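Local coordinates for malonyl CoA-acyl carrier protein transacylase (Mycobacterium tuberculosis, PDB 2QC3) that transfers the malonyl group from malonyl-CoA to holo-acyl carrier protein, a step of fatty acid biosynthesis, at residues M238-L241 with V242-T246. Numbering follows the deposited sequence.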
ATOM      1  N   MET A 238      -5.115 -13.960  -3.912  1.00 22.55           N
ATOM      2  CA  MET A 238      -3.675 -14.203  -3.864  1.00 24.05           C
ATOM      3  C   MET A 238      -3.013 -14.149  -5.234  1.00 23.78           C
ATOM      4  O   MET A 238      -1.936 -13.569  -5.376  1.00 23.86           O
ATOM      5  CB  MET A 238      -3.376 -15.541  -3.181  1.00 23.06           C
ATOM      6  CG  MET A 238      -3.835 -15.590  -1.732  1.00 23.14           C
ATOM      7  SD  MET A 238      -3.258 -14.172  -0.757  1.00 24.10           S
ATOM      8  CE  MET A 238      -1.520 -14.631  -0.499  1.00 24.00           C
ATOM      9  N   ASP A 239      -3.652 -14.742  -6.239  1.00 23.63           N
ATOM     10  CA  ASP A 239      -3.105 -14.725  -7.593  1.00 24.91           C
ATOM     11  C   ASP A 239      -2.971 -13.281  -8.072  1.00 23.12           C
ATOM     12  O   ASP A 239      -1.988 -12.910  -8.703  1.00 23.71           O
ATOM     13  CB  ASP A 239      -4.010 -15.499  -8.563  1.00 25.98           C
ATOM     14  CG  ASP A 239      -3.951 -17.001  -8.346  1.00 29.80           C
ATOM     15  OD1 ASP A 239      -3.007 -17.469  -7.675  1.00 30.01           O
ATOM     16  OD2 ASP A 239      -4.839 -17.716  -8.857  1.00 29.68           O
ATOM     17  N   THR A 240      -3.975 -12.469  -7.766  1.00 22.26           N
ATOM     18  CA  THR A 240      -3.953 -11.071  -8.162  1.00 21.91           C
ATOM     19  C   THR A 240      -2.872 -10.307  -7.406  1.00 22.10           C
ATOM     20  O   THR A 240      -2.192  -9.454  -7.982  1.00 24.06           O
ATOM     21  CB  THR A 240      -5.323 -10.420  -7.921  1.00 23.26           C
ATOM     22  OG1 THR A 240      -6.288 -11.050  -8.769  1.00 22.39           O
ATOM     23  CG2 THR A 240      -5.282  -8.926  -8.220  1.00 19.62           C
ATOM     24  N   LEU A 241      -2.716 -10.618  -6.121  1.00 22.04           N
ATOM     25  CA  LEU A 241      -1.698  -9.970  -5.295  1.00 22.23           C
ATOM     26  C   LEU A 241      -0.300 -10.233  -5.860  1.00 22.27           C
ATOM     27  O   LEU A 241       0.513  -9.319  -5.977  1.00 21.07           O
ATOM     28  CB  LEU A 241      -1.777 -10.481  -3.851  1.00 21.66           C
ATOM     29  CG  LEU A 241      -0.645 -10.065  -2.898  1.00 23.13           C
ATOM     30  CD1 LEU A 241      -0.578  -8.559  -2.782  1.00 24.67           C
ATOM     31  CD2 LEU A 241      -0.860 -10.684  -1.540  1.00 21.14           C
ATOM     32  N   VAL A 242      -0.025 -11.484  -6.220  1.00 21.95           N
ATOM     33  CA  VAL A 242       1.279 -11.836  -6.766  1.00 21.60           C
ATOM     34  C   VAL A 242       1.504 -11.089  -8.076  1.00 22.50           C
ATOM     35  O   VAL A 242       2.543 -10.464  -8.287  1.00 21.28           O
ATOM     36  CB  VAL A 242       1.378 -13.350  -7.019  1.00 23.70           C
ATOM     37  CG1 VAL A 242       2.723 -13.691  -7.654  1.00 25.20           C
ATOM     38  CG2 VAL A 242       1.211 -14.098  -5.707  1.00 25.49           C
ATOM     39  N   SER A 243       0.504 -11.136  -8.944  1.00 22.05           N
ATOM     40  CA  SER A 243       0.581 -10.473 -10.233  1.00 22.69           C
ATOM     41  C   SER A 243       0.772  -8.955 -10.125  1.00 21.76           C
ATOM     42  O   SER A 243       1.457  -8.356 -10.951  1.00 20.43           O
ATOM     43  CB  SER A 243      -0.677 -10.802 -11.042  1.00 22.75           C
ATOM     44  OG  SER A 243      -0.612 -10.216 -12.321  1.00 29.93           O
ATOM     45  N   GLN A 244       0.184  -8.333  -9.107  1.00 21.39           N
ATOM     46  CA  GLN A 244       0.316  -6.890  -8.930  1.00 20.03           C
ATOM     47  C   GLN A 244       1.760  -6.442  -8.786  1.00 21.80           C
ATOM     48  O   GLN A 244       2.075  -5.261  -8.946  1.00 21.59           O
ATOM     49  CB  GLN A 244      -0.481  -6.417  -7.706  1.00 21.46           C
ATOM     50  CG  GLN A 244      -1.917  -6.090  -8.024  1.00 18.62           C
ATOM     51  CD  GLN A 244      -2.021  -5.087  -9.148  1.00 21.14           C
ATOM     52  OE1 GLN A 244      -1.638  -3.921  -9.010  1.00 22.29           O
ATOM     53  NE2 GLN A 244      -2.526  -5.537 -10.275  1.00 18.18           N
ATOM     54  N   LEU A 245       2.640  -7.389  -8.482  1.00 22.78           N
ATOM     55  CA  LEU A 245       4.047  -7.082  -8.310  1.00 23.72           C
ATOM     56  C   LEU A 245       4.608  -6.324  -9.510  1.00 22.08           C
ATOM     57  O   LEU A 245       5.381  -5.390  -9.354  1.00 22.34           O
ATOM     58  CB  LEU A 245       4.835  -8.374  -8.087  1.00 23.66           C
ATOM     59  CG  LEU A 245       6.169  -8.231  -7.352  1.00 26.18           C
ATOM     60  CD1 LEU A 245       5.929  -7.605  -5.980  1.00 25.35           C
ATOM     61  CD2 LEU A 245       6.819  -9.601  -7.189  1.00 25.45           C
ATOM     62  N   THR A 246       4.198  -6.718 -10.708  1.00 23.85           N
ATOM     63  CA  THR A 246       4.685  -6.080 -11.928  1.00 22.29           C
ATOM     64  C   THR A 246       3.605  -5.286 -12.653  1.00 22.38           C
ATOM     65  O   THR A 246       3.813  -4.841 -13.782  1.00 21.73           O
ATOM     66  CB  THR A 246       5.235  -7.137 -12.916  1.00 23.21           C
ATOM     67  OG1 THR A 246       4.184  -8.045 -13.271  1.00 21.87           O
ATOM     68  CG2 THR A 246       6.379  -7.921 -12.285  1.00 20.75           C
TER
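Residues 238-246 carry helix 234-243 into the segment that follows it, and the backbone bonding changes from i to i+4 toward i to i+3 along the way. Val242 N donates to Met238 O at 3.0 Å with an N-H...O angle of 164°, and Ser243 N reaches Asp239 O at 3.1 Å, equally straight; both are regular alpha-helical bonds. At Gln244 the pattern softens: its N lies 2.9 Å from Thr240 O, but the bond bends to 144°, and a weak second bond runs to Leu241 O at 3.3 Å. The following bonds, Leu245 N to Val242 O and Thr246 N to Ser243 O, span three residues, evidence of a tightened turn.

The side chains of Val242, Ser243 and Gln244 meet the 238-241 range mainly at its carbonyl oxygens. Val242 has CG1 anti to the backbone N (chi1 177°), which turns CG2 back along the helix to within 3.2 Å of Met238 O, alongside the bond that this oxygen accepts. In Ser243 the backbone itself places CB 3.4 Å from Asp239 O. Gln244 rests CB and CG against Thr240 O, CG at 3.4 Å, and Gln244 CG stands 4.4 Å from Thr240 CG2, a loose contact. Thr240 OG1 is itself hydrogen-bonded one turn back, to Ala236 O.

Gln244 O is hydrogen-bonded to ND1 of His195, probably an active-site residue, consistent with a backbone carbonyl orienting that imidazole. Leu241 packs against helices 94-101 and 107-125, Val242 against helix 203-211, and Leu245 bridges helices 203-211 and 107-125.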